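Local coordinates for protein L-Ala-D/L-Glu epimerase, a muconate lactonizing enzyme (Klebsiella pneumoniae subsp. pneumoniae MGH 78578, PDB 3FCP) that belongs to the enolase superfamily, joining an alpha/beta N-terminal domain to a modified TIM barrel that holds a magnesium ion, at residues Leu40-Gly45 with Asp115-Ala120; Lys150-Gly155 with Glu188-Arg193; Arg181-Ile186 with Ala217-Asp222; Leu273-Ala278 with Val311-Ala316. One frame throughout, in Å; residues are numbered along the deposited sequence.

In the fold
The four contacts sample both domains of an enolase-superfamily chain. Contact 1 comes first along the sequence and ties the antiparallel sheet of the N-terminal domain to helix 103-121. Contacts 2 and 3 lie across the chain's centre from it, their centres about 46 and 48 Å from that of contact 1. They are interleaved in sequence and share helix 176-189, with centres about 11 Å apart, so helices 148-158, 176-189 and 206-218 are joined in succession round the outside of the barrel. Contact 4, last in sequence, lies near the middle of the chain where the barrel meets the N-terminal domain, its centre about 20 Å from that of contact 1.

Contact 1 (Leu40-Gly45 with Asp115-Ala120)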
loop_
_atom_site.group_PDB
_atom_site.type_symbol
_atom_site.label_atom_id
_atom_site.label_comp_id
_atom_site.label_asym_id
_atom_site.label_seq_id
_atom_site.Cartn_x
_atom_site.Cartn_y
_atom_site.Cartn_z
ATOM N N LEU A 40 14.070 -20.457 44.016
ATOM C CA LEU A 40 13.348 -21.658 43.646
ATOM C C LEU A 40 14.160 -22.865 44.086
ATOM O O LEU A 40 15.339 -22.982 43.758
ATOM C CB LEU A 40 13.123 -21.676 42.131
ATOM C CG LEU A 40 12.266 -22.799 41.536
ATOM C CD1 LEU A 40 11.674 -22.332 40.205
ATOM C CD2 LEU A 40 13.105 -24.056 41.355
ATOM N N THR A 41 13.523 -23.753 44.844
ATOM C CA THR A 41 14.195 -24.943 45.335
ATOM C C THR A 41 13.711 -26.180 44.598
ATOM O O THR A 41 12.504 -26.401 44.471
ATOM C CB THR A 41 13.951 -25.133 46.847
ATOM O OG1 THR A 41 14.459 -23.999 47.557
ATOM C CG2 THR A 41 14.658 -26.391 47.345
ATOM N N ARG A 42 14.659 -26.973 44.108
ATOM C CA ARG A 42 14.350 -28.204 43.388
ATOM C C ARG A 42 14.386 -29.406 44.328
ATOM O O ARG A 42 14.910 -29.318 45.436
ATOM C CB ARG A 42 15.355 -28.408 42.257
ATOM C CG ARG A 42 15.213 -27.404 41.118
ATOM C CD ARG A 42 16.507 -27.228 40.344
ATOM N NE ARG A 42 17.140 -28.494 39.970
ATOM C CZ ARG A 42 17.476 -28.821 38.723
ATOM N NH1 ARG A 42 17.229 -27.986 37.717
ATOM N NH2 ARG A 42 18.098 -29.963 38.480
ATOM N N SER A 43 13.837 -30.530 43.877
ATOM C CA SER A 43 13.813 -31.748 44.678
ATOM C C SER A 43 15.209 -32.344 44.873
ATOM O O SER A 43 15.401 -33.204 45.734
ATOM C CB SER A 43 12.890 -32.790 44.037
ATOM O OG SER A 43 13.288 -33.076 42.711
ATOM N N ASP A 44 16.180 -31.915 44.068
ATOM C CA ASP A 44 17.541 -32.421 44.226
ATOM C C ASP A 44 18.340 -31.541 45.195
ATOM O O ASP A 44 19.529 -31.772 45.431
ATOM C CB ASP A 44 18.253 -32.516 42.870
ATOM C CG ASP A 44 18.283 -31.193 42.115
ATOM O OD1 ASP A 44 17.763 -30.185 42.632
ATOM O OD2 ASP A 44 18.832 -31.173 40.991
ATOM N N GLY A 45 17.675 -30.540 45.766
ATOM C CA GLY A 45 18.338 -29.651 46.706
ATOM C C GLY A 45 18.968 -28.419 46.079
ATOM O O GLY A 45 19.436 -27.526 46.790
ATOM N N ASP A 115 19.225 -20.451 36.489
ATOM C CA ASP A 115 20.303 -20.438 37.480
ATOM C C ASP A 115 20.481 -21.853 38.034
ATOM O O ASP A 115 21.591 -22.378 38.075
ATOM C CB ASP A 115 19.965 -19.454 38.617
ATOM C CG ASP A 115 21.085 -19.326 39.654
ATOM O OD1 ASP A 115 22.272 -19.479 39.294
ATOM O OD2 ASP A 115 20.773 -19.046 40.834
ATOM N N ALA A 116 19.372 -22.478 38.421
ATOM C CA ALA A 116 19.400 -23.822 38.988
ATOM C C ALA A 116 19.865 -24.899 38.012
ATOM O O ALA A 116 20.646 -25.775 38.382
ATOM C CB ALA A 116 18.019 -24.185 39.554
ATOM N N GLN A 117 19.403 -24.853 36.768
ATOM C CA GLN A 117 19.830 -25.872 35.812
ATOM C C GLN A 117 21.294 -25.647 35.430
ATOM O O GLN A 117 22.001 -26.584 35.057
ATOM C CB GLN A 117 18.931 -25.868 34.572
ATOM C CG GLN A 117 19.153 -27.065 33.632
ATOM C CD GLN A 117 18.956 -28.428 34.311
ATOM O OE1 GLN A 117 18.477 -28.519 35.443
ATOM N NE2 GLN A 117 19.317 -29.493 33.604
ATOM N N GLY A 118 21.749 -24.399 35.527
ATOM C CA GLY A 118 23.138 -24.106 35.221
ATOM C C GLY A 118 24.008 -24.748 36.290
ATOM O O GLY A 118 25.002 -25.413 35.991
ATOM N N LYS A 119 23.630 -24.559 37.548
ATOM C CA LYS A 119 24.388 -25.153 38.647
ATOM C C LYS A 119 24.351 -26.682 38.523
ATOM O O LYS A 119 25.308 -27.361 38.871
ATOM C CB LYS A 119 23.795 -24.741 39.995
ATOM C CG LYS A 119 23.861 -23.257 40.315
ATOM C CD LYS A 119 23.211 -23.009 41.668
ATOM C CE LYS A 119 23.143 -21.537 42.027
ATOM N NZ LYS A 119 22.513 -21.358 43.375
ATOM N N ALA A 120 23.244 -27.212 38.011
ATOM C CA ALA A 120 23.087 -28.656 37.846
ATOM C C ALA A 120 23.981 -29.242 36.754
ATOM O O ALA A 120 24.303 -30.431 36.784
ATOM C CB ALA A 120 21.627 -28.990 37.551
#
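Arg42, at the end of strand 33-42, reaches across to Gln117 and Ala116 of helix 103-121, an instance of the sheet-against-helix packing of the enolase-type N-terminal domain. The short strand and helix segments cross at -40°, with their axes 10.0 Å apart, and one long side chain spans much of that interval.

The van der Waals part is small. Its apolar pair is Arg42 CD and Ala116 CB, 3.5 Å apart, and one turn further on the CB of Ala120 lies 3.8 Å from Arg42 NH2. A bend at chi3 (48°) slants the end of the chain along the helix toward Gln117 and Ala120.

The polar part holds that group from two directions. On the strand side, Asp44, in the type I turn Arg42-Gly45, forms a side-on salt bridge: NE reaches OD1 at 3.2 Å and NH2 reaches OD2 at 2.9 Å. This two-point grip fixes the rotation of the guanidinium and probably offsets its charge.

Helix and strand are then joined by a hydrogen bond from Arg42 NH1 to Gln117 OE1, 2.6 Å long, which arrives nearly in line with the amide C=O and close to the guanidinium plane.

Contact 2 (Lys150-Gly155 with Glu188-Arg193); sequences KDIAEG and EALGDR
Ile152 and Ala189 meet where helix 148-158 packs beside the end of helix 176-189, two consecutive outer helices of the modified TIM barrel. The methyl of Ala189 is the centre of this first shell. Its CB lies 3.7 Å from Ile152 CD1 and 3.8 Å from Ile152 CG2, with CG1 only a little farther off. CD1 and CG2 both rest against the same side of the alanine methyl; with CG1 anti to the carbonyl carbon (chi1 -72°), both branches of the isoleucine face it.

Leu190 carries the contact down the neighbouring helix. Its two methyls divide the work: CD1 sits 4.0 Å from Ile152 CG1, while CD2 settles 4.1 Å from the CA of Gly155. At Gly155 the leucine therefore meets bare backbone.

Further out, Leu190 is the first residue to leave helical geometry after helix 176-189, where the chain turns toward strand 195-199. Leu143 of strand 136-143 and Leu159 also touch its side chain, and Ile186, one helical turn back, adds to the cover on Ile152. At the neighbouring position, Asp151 OD1 is hydrogen-bonded to Ser145 OG, which anchors helix 148-158 to the loop before it.

Everything that meets across these two segments is hydrocarbon, so their cohesion rests on shape and the exclusion of water rather than on directed polar bonds.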
loop_
_atom_site.group_PDB
_atom_site.type_symbol
_atom_site.label_atom_id
_atom_site.label_comp_id
_atom_site.label_asym_id
_atom_site.label_seq_id
_atom_site.Cartn_x
_atom_site.Cartn_y
_atom_site.Cartn_z
ATOM N N LYS A 150 26.106 19.568 36.035
ATOM C CA LYS A 150 26.394 18.348 36.782
ATOM C C LYS A 150 26.618 17.160 35.847
ATOM O O LYS A 150 27.569 16.395 36.026
ATOM C CB LYS A 150 25.256 18.044 37.760
ATOM C CG LYS A 150 25.141 19.054 38.893
ATOM C CD LYS A 150 24.055 18.678 39.887
ATOM C CE LYS A 150 23.925 19.734 40.979
ATOM N NZ LYS A 150 22.854 19.401 41.962
ATOM N N ASP A 151 25.754 17.014 34.844
ATOM C CA ASP A 151 25.874 15.912 33.890
ATOM C C ASP A 151 27.202 15.941 33.146
ATOM O O ASP A 151 27.872 14.916 33.022
ATOM C CB ASP A 151 24.730 15.945 32.873
ATOM C CG ASP A 151 23.384 15.636 33.497
ATOM O OD1 ASP A 151 23.349 14.939 34.534
ATOM O OD2 ASP A 151 22.357 16.077 32.940
ATOM N N ILE A 152 27.575 17.115 32.646
ATOM C CA ILE A 152 28.830 17.265 31.917
ATOM C C ILE A 152 30.027 16.896 32.787
ATOM O O ILE A 152 30.954 16.232 32.326
ATOM C CB ILE A 152 29.006 18.711 31.396
ATOM C CG1 ILE A 152 28.040 18.953 30.230
ATOM C CG2 ILE A 152 30.451 18.948 30.966
ATOM C CD1 ILE A 152 28.033 20.373 29.712
ATOM N N ALA A 153 30.001 17.333 34.041
ATOM C CA ALA A 153 31.085 17.042 34.975
ATOM C C ALA A 153 31.236 15.530 35.117
ATOM O O ALA A 153 32.314 14.969 34.897
ATOM C CB ALA A 153 30.782 17.668 36.337
ATOM N N GLU A 154 30.133 14.886 35.484
ATOM C CA GLU A 154 30.090 13.442 35.663
ATOM C C GLU A 154 30.631 12.761 34.408
ATOM O O GLU A 154 31.504 11.898 34.485
ATOM C CB GLU A 154 28.647 13.012 35.925
ATOM C CG GLU A 154 28.489 11.756 36.756
ATOM C CD GLU A 154 27.044 11.529 37.172
ATOM O OE1 GLU A 154 26.191 11.325 36.281
ATOM O OE2 GLU A 154 26.757 11.565 38.387
ATOM N N GLY A 155 30.116 13.160 33.250
ATOM C CA GLY A 155 30.575 12.573 32.004
ATOM C C GLY A 155 32.041 12.870 31.756
ATOM O O GLY A 155 32.774 12.051 31.197
ATOM N N GLU A 188 28.385 19.116 22.788
ATOM C CA GLU A 188 29.559 19.956 22.551
ATOM C C GLU A 188 30.685 19.613 23.524
ATOM O O GLU A 188 31.839 19.459 23.128
ATOM C CB GLU A 188 29.209 21.437 22.723
ATOM C CG GLU A 188 27.979 21.894 21.974
ATOM C CD GLU A 188 27.726 23.379 22.133
ATOM O OE1 GLU A 188 27.895 23.900 23.261
ATOM O OE2 GLU A 188 27.347 24.024 21.131
ATOM N N ALA A 189 30.330 19.495 24.801
ATOM C CA ALA A 189 31.289 19.192 25.858
ATOM C C ALA A 189 31.916 17.800 25.775
ATOM O O ALA A 189 33.139 17.668 25.798
ATOM C CB ALA A 189 30.628 19.382 27.220
ATOM N N LEU A 190 31.084 16.766 25.696
ATOM C CA LEU A 190 31.569 15.387 25.620
ATOM C C LEU A 190 31.716 14.999 24.153
ATOM O O LEU A 190 31.586 13.830 23.779
ATOM C CB LEU A 190 30.582 14.439 26.312
ATOM C CG LEU A 190 30.300 14.615 27.810
ATOM C CD1 LEU A 190 29.781 16.013 28.094
ATOM C CD2 LEU A 190 29.275 13.578 28.251
ATOM N N GLY A 191 32.007 16.009 23.341
ATOM C CA GLY A 191 32.151 15.854 21.904
ATOM C C GLY A 191 32.710 14.599 21.260
ATOM O O GLY A 191 32.102 13.528 21.283
ATOM N N ASP A 192 33.882 14.765 20.662
ATOM C CA ASP A 192 34.582 13.720 19.926
ATOM C C ASP A 192 34.619 12.298 20.489
ATOM O O ASP A 192 34.107 11.370 19.859
ATOM C CB ASP A 192 36.013 14.187 19.641
ATOM C CG ASP A 192 36.658 13.433 18.489
ATOM O OD1 ASP A 192 37.822 13.745 18.152
ATOM O OD2 ASP A 192 36.003 12.534 17.917
ATOM N N ARG A 193 35.215 12.123 21.663
ATOM C CA ARG A 193 35.359 10.791 22.253
ATOM C C ARG A 193 34.164 10.153 22.967
ATOM O O ARG A 193 34.348 9.294 23.831
ATOM C CB ARG A 193 36.561 10.776 23.205
ATOM C CG ARG A 193 36.399 11.620 24.465
ATOM C CD ARG A 193 36.406 13.113 24.171
ATOM N NE ARG A 193 36.406 13.898 25.405
ATOM C CZ ARG A 193 36.399 15.227 25.455
ATOM N NH1 ARG A 193 36.390 15.939 24.333
ATOM N NH2 ARG A 193 36.397 15.846 26.629
#

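Contact 3 (Arg181-Ile186 with Ala217-Asp222); sequences RHTRAI and AAMGVD
Met219 meets Thr183 and Arg184 through an unusual first torsion: its CG lies between the backbone N and the carbonyl carbon (chi1 58°), and after an extended step the chain bends at chi3 (85°) to lay SD and CE along helix 176-189. Arg184 comes to meet it. Its CG is anti to the backbone N (chi1 -174°), and a later bend at chi3 folds the guanidinium back over the methionine.

The thioether fits close to the helix surface. Met219 SD is 3.6 Å from Arg184 CA and 3.7 Å from Thr183 CG2, crossing the threonine at a slant. Met219 CE continues past it and lies under one face of the Arg184 guanidinium, 3.6 Å from its plane and displaced toward the rim. Arg184 NH2 closes the other end of the methionine, 3.6 Å from Met219 CB. The thioether thus lies in the angle between the helix backbone and the folded arginine.

Thr183 OG1 lies 3.7 Å from Met219 SD, with Val221 CG2 farther off at 4.2 Å. This hydroxyl is buried by the contact and has no polar partner in the model, a probable cost set against the apolar packing around it.

Between Met219 and Val221, a Schellman motif ends helix 206-218: Gly220 takes positive phi and its N bonds back to Ala217 O. Beyond it the chain enters strand 223-225. Thr183 also touches Leu169 of strand 166-170 and Leu216 of helix 206-218, so the contact lies between two successive barrel helices, over strand 166-170.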
loop_
_atom_site.group_PDB
_atom_site.type_symbol
_atom_site.label_atom_id
_atom_site.label_comp_id
_atom_site.label_asym_id
_atom_site.label_seq_id
_atom_site.Cartn_x
_atom_site.Cartn_y
_atom_site.Cartn_z
ATOM N N ARG A 181 18.587 22.403 24.292
ATOM C CA ARG A 181 19.754 23.209 24.658
ATOM C C ARG A 181 20.599 22.403 25.634
ATOM O O ARG A 181 21.830 22.460 25.610
ATOM C CB ARG A 181 19.309 24.528 25.298
ATOM C CG ARG A 181 18.616 25.463 24.318
ATOM C CD ARG A 181 17.991 26.673 24.996
ATOM N NE ARG A 181 18.955 27.460 25.762
ATOM C CZ ARG A 181 19.287 27.218 27.026
ATOM N NH1 ARG A 181 18.731 26.206 27.681
ATOM N NH2 ARG A 181 20.174 27.990 27.640
ATOM N N HIS A 182 19.920 21.648 26.492
ATOM C CA HIS A 182 20.583 20.791 27.469
ATOM C C HIS A 182 21.419 19.748 26.729
ATOM O O HIS A 182 22.611 19.593 26.989
ATOM C CB HIS A 182 19.531 20.095 28.341
ATOM C CG HIS A 182 20.064 18.960 29.160
ATOM N ND1 HIS A 182 20.903 19.145 30.238
ATOM C CD2 HIS A 182 19.860 17.622 29.068
ATOM C CE1 HIS A 182 21.189 17.973 30.777
ATOM N NE2 HIS A 182 20.570 17.032 30.086
ATOM N N THR A 183 20.792 19.044 25.792
ATOM C CA THR A 183 21.492 18.012 25.041
ATOM C C THR A 183 22.603 18.590 24.166
ATOM O O THR A 183 23.691 18.025 24.092
ATOM C CB THR A 183 20.503 17.165 24.181
ATOM O OG1 THR A 183 21.242 16.284 23.321
ATOM C CG2 THR A 183 19.625 18.055 23.339
ATOM N N ARG A 184 22.343 19.721 23.519
ATOM C CA ARG A 184 23.360 20.340 22.670
ATOM C C ARG A 184 24.616 20.659 23.487
ATOM O O ARG A 184 25.737 20.429 23.030
ATOM C CB ARG A 184 22.825 21.623 22.031
ATOM C CG ARG A 184 23.786 22.249 21.023
ATOM C CD ARG A 184 23.235 23.548 20.456
ATOM N NE ARG A 184 21.970 23.347 19.753
ATOM C CZ ARG A 184 21.845 22.674 18.612
ATOM N NH1 ARG A 184 20.651 22.542 18.044
ATOM N NH2 ARG A 184 22.913 22.137 18.031
ATOM N N ALA A 185 24.420 21.180 24.697
ATOM C CA ALA A 185 25.538 21.523 25.577
ATOM C C ALA A 185 26.386 20.294 25.890
ATOM O O ALA A 185 27.621 20.345 25.847
ATOM C CB ALA A 185 25.014 22.140 26.872
ATOM N N ILE A 186 25.721 19.186 26.199
ATOM C CA ILE A 186 26.425 17.953 26.519
ATOM C C ILE A 186 27.158 17.411 25.299
ATOM O O ILE A 186 28.283 16.918 25.407
ATOM C CB ILE A 186 25.448 16.885 27.061
ATOM C CG1 ILE A 186 24.832 17.378 28.373
ATOM C CG2 ILE A 186 26.186 15.570 27.291
ATOM C CD1 ILE A 186 23.737 16.488 28.926
ATOM N N ALA A 217 19.189 14.775 15.583
ATOM C CA ALA A 217 19.988 14.166 14.529
ATOM C C ALA A 217 20.985 15.181 13.988
ATOM O O ALA A 217 22.136 14.843 13.720
ATOM C CB ALA A 217 19.091 13.666 13.403
ATOM N N ALA A 218 20.537 16.423 13.828
ATOM C CA ALA A 218 21.394 17.479 13.298
ATOM C C ALA A 218 22.595 17.792 14.196
ATOM O O ALA A 218 23.680 18.080 13.695
ATOM C CB ALA A 218 20.569 18.749 13.045
ATOM N N MET A 219 22.413 17.729 15.512
ATOM C CA MET A 219 23.523 18.010 16.416
ATOM C C MET A 219 24.466 16.822 16.624
ATOM O O MET A 219 25.436 16.918 17.368
ATOM C CB MET A 219 23.018 18.554 17.768
ATOM C CG MET A 219 22.042 17.673 18.547
ATOM S SD MET A 219 21.648 18.312 20.221
ATOM C CE MET A 219 20.380 19.423 19.870
ATOM N N GLY A 220 24.188 15.701 15.965
ATOM C CA GLY A 220 25.077 14.557 16.085
ATOM C C GLY A 220 24.718 13.437 17.046
ATOM O O GLY A 220 25.538 12.554 17.295
ATOM N N VAL A 221 23.510 13.458 17.593
ATOM C CA VAL A 221 23.089 12.400 18.507
ATOM C C VAL A 221 23.071 11.091 17.709
ATOM O O VAL A 221 22.539 11.044 16.602
ATOM C CB VAL A 221 21.696 12.711 19.086
ATOM C CG1 VAL A 221 21.204 11.560 19.959
ATOM C CG2 VAL A 221 21.769 13.995 19.899
ATOM N N ASP A 222 23.665 10.038 18.269
ATOM C CA ASP A 222 23.750 8.748 17.583
ATOM C C ASP A 222 22.512 7.877 17.662
ATOM O O ASP A 222 22.282 7.036 16.791
ATOM C CB ASP A 222 24.923 7.924 18.124
ATOM C CG ASP A 222 26.262 8.592 17.906
ATOM O OD1 ASP A 222 26.447 9.236 16.856
ATOM O OD2 ASP A 222 27.137 8.449 18.783
#

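Contact 4 (Leu273-Ala278 with Val311-Ala316); sequences LKIAKA and VASLHA
Ala312 is the first residue of helix 307-317 here to meet Ile275, which opens the short helix 275-278 just after the sixth strand of the modified TIM barrel. The alanine CB lies 3.9 Å from Ile275 CD1, a plain methyl-to-methyl contact.

Ser313 follows, and it meets the isoleucine in two ways. Its OG is 3.4 Å from Ile275 CD1, resting against the longer branch, while the CG2 branch of Ile275 lies 3.9 Å from the CA of the same serine. With CG1 between its own backbone N and carbonyl carbon (chi1 66°), Ile275 turns both branches to the serine.

The polar link is indirect. A water accepts from Ile275 N at 3.0 Å and donates to Ser313 OG at 2.9 Å. Lys274 is the N-cap of the short helix, so the N-H of Ile275 belongs to its first turn, where no earlier turn supplies an acceptor; the water serves instead. Ser313 OG is also hydrogen-bonded to Gly309 O one turn back in its own helix, which holds the hydroxyl where it can receive the water.

The contact is buried at the border of the two domains. Helix 103-121 of the N-terminal domain covers it, with Ser107 against Ile275 and Thr111 against Ala312. On the barrel side, Lys274 and Lys277 reach Asp250, a ligand of the magnesium ion, so helix 275-278 and the N-cap residue before it are linked to the metal site through these lysines, and the helix packs on helix 307-317 through Ile275.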
loop_
_atom_site.group_PDB
_atom_site.type_symbol
_atom_site.label_atom_id
_atom_site.label_comp_id
_atom_site.label_asym_id
_atom_site.label_seq_id
_atom_site.Cartn_x
_atom_site.Cartn_y
_atom_site.Cartn_z
ATOM N N LEU A 273 16.302 -4.594 24.040
ATOM C CA LEU A 273 15.944 -5.881 24.631
ATOM C C LEU A 273 15.991 -5.772 26.158
ATOM O O LEU A 273 16.913 -5.170 26.713
ATOM C CB LEU A 273 16.927 -6.971 24.185
ATOM C CG LEU A 273 17.189 -7.179 22.692
ATOM C CD1 LEU A 273 18.297 -8.214 22.502
ATOM C CD2 LEU A 273 15.908 -7.632 22.011
ATOM N N LYS A 274 14.988 -6.330 26.830
ATOM C CA LYS A 274 14.949 -6.334 28.294
ATOM C C LYS A 274 14.317 -7.648 28.729
ATOM O O LYS A 274 13.237 -8.002 28.261
ATOM C CB LYS A 274 14.128 -5.152 28.831
ATOM C CG LYS A 274 14.753 -3.779 28.540
ATOM C CD LYS A 274 13.988 -2.653 29.215
ATOM C CE LYS A 274 14.631 -1.290 28.909
ATOM N NZ LYS A 274 13.920 -0.192 29.598
ATOM N N ILE A 275 14.975 -8.376 29.627
ATOM C CA ILE A 275 14.413 -9.655 30.044
ATOM C C ILE A 275 13.052 -9.493 30.714
ATOM O O ILE A 275 12.171 -10.343 30.534
ATOM C CB ILE A 275 15.388 -10.454 30.969
ATOM C CG1 ILE A 275 15.597 -9.744 32.305
ATOM C CG2 ILE A 275 16.726 -10.651 30.261
ATOM C CD1 ILE A 275 16.471 -10.561 33.281
ATOM N N ALA A 276 12.867 -8.393 31.447
ATOM C CA ALA A 276 11.601 -8.130 32.141
ATOM C C ALA A 276 10.416 -7.973 31.189
ATOM O O ALA A 276 9.300 -8.399 31.499
ATOM C CB ALA A 276 11.724 -6.875 33.020
ATOM N N LYS A 277 10.654 -7.346 30.039
ATOM C CA LYS A 277 9.601 -7.130 29.050
ATOM C C LYS A 277 9.222 -8.403 28.295
ATOM O O LYS A 277 8.064 -8.579 27.916
ATOM C CB LYS A 277 10.024 -6.066 28.019
ATOM C CG LYS A 277 10.169 -4.638 28.562
ATOM C CD LYS A 277 10.364 -3.602 27.447
ATOM C CE LYS A 277 11.610 -3.867 26.601
ATOM N NZ LYS A 277 11.726 -2.940 25.424
ATOM N N ALA A 278 10.195 -9.285 28.088
ATOM C CA ALA A 278 9.964 -10.513 27.332
ATOM C C ALA A 278 9.602 -11.747 28.152
ATOM O O ALA A 278 9.001 -12.686 27.628
ATOM C CB ALA A 278 11.179 -10.819 26.480
ATOM N N VAL A 311 22.900 -9.481 36.053
ATOM C CA VAL A 311 23.742 -10.549 35.507
ATOM C C VAL A 311 22.895 -11.507 34.660
ATOM O O VAL A 311 23.363 -12.036 33.652
ATOM C CB VAL A 311 24.498 -11.342 36.627
ATOM C CG1 VAL A 311 23.552 -12.270 37.371
ATOM C CG2 VAL A 311 25.640 -12.140 36.008
ATOM N N ALA A 312 21.644 -11.713 35.064
ATOM C CA ALA A 312 20.742 -12.582 34.310
ATOM C C ALA A 312 20.645 -12.016 32.891
ATOM O O ALA A 312 20.730 -12.757 31.906
ATOM C CB ALA A 312 19.366 -12.603 34.962
ATOM N N SER A 313 20.480 -10.696 32.792
ATOM C CA SER A 313 20.391 -10.033 31.494
ATOM C C SER A 313 21.703 -10.171 30.735
ATOM O O SER A 313 21.703 -10.458 29.541
ATOM C CB SER A 313 20.078 -8.545 31.659
ATOM O OG SER A 313 18.921 -8.350 32.439
ATOM N N LEU A 314 22.824 -9.955 31.423
ATOM C CA LEU A 314 24.135 -10.052 30.779
ATOM C C LEU A 314 24.408 -11.434 30.179
ATOM O O LEU A 314 25.020 -11.537 29.127
ATOM C CB LEU A 314 25.273 -9.698 31.751
ATOM C CG LEU A 314 25.747 -8.265 32.062
ATOM C CD1 LEU A 314 25.832 -7.417 30.792
ATOM C CD2 LEU A 314 24.829 -7.631 33.041
ATOM N N HIS A 315 23.964 -12.498 30.839
ATOM C CA HIS A 315 24.193 -13.835 30.291
ATOM C C HIS A 315 23.527 -13.957 28.920
ATOM O O HIS A 315 24.084 -14.568 28.006
ATOM C CB HIS A 315 23.660 -14.905 31.241
ATOM C CG HIS A 315 24.619 -15.267 32.334
ATOM N ND1 HIS A 315 25.772 -15.988 32.104
ATOM C CD2 HIS A 315 24.611 -14.986 33.658
ATOM C CE1 HIS A 315 26.431 -16.136 33.238
ATOM N NE2 HIS A 315 25.748 -15.537 34.197
ATOM N N ALA A 316 22.338 -13.369 28.788
ATOM C CA ALA A 316 21.601 -13.379 27.527
ATOM C C ALA A 316 22.283 -12.463 26.507
ATOM O O ALA A 316 22.497 -12.850 25.356
ATOM C CB ALA A 316 20.153 -12.928 27.759
HETATM O O HOH W 1 17.213 -6.681 30.792
#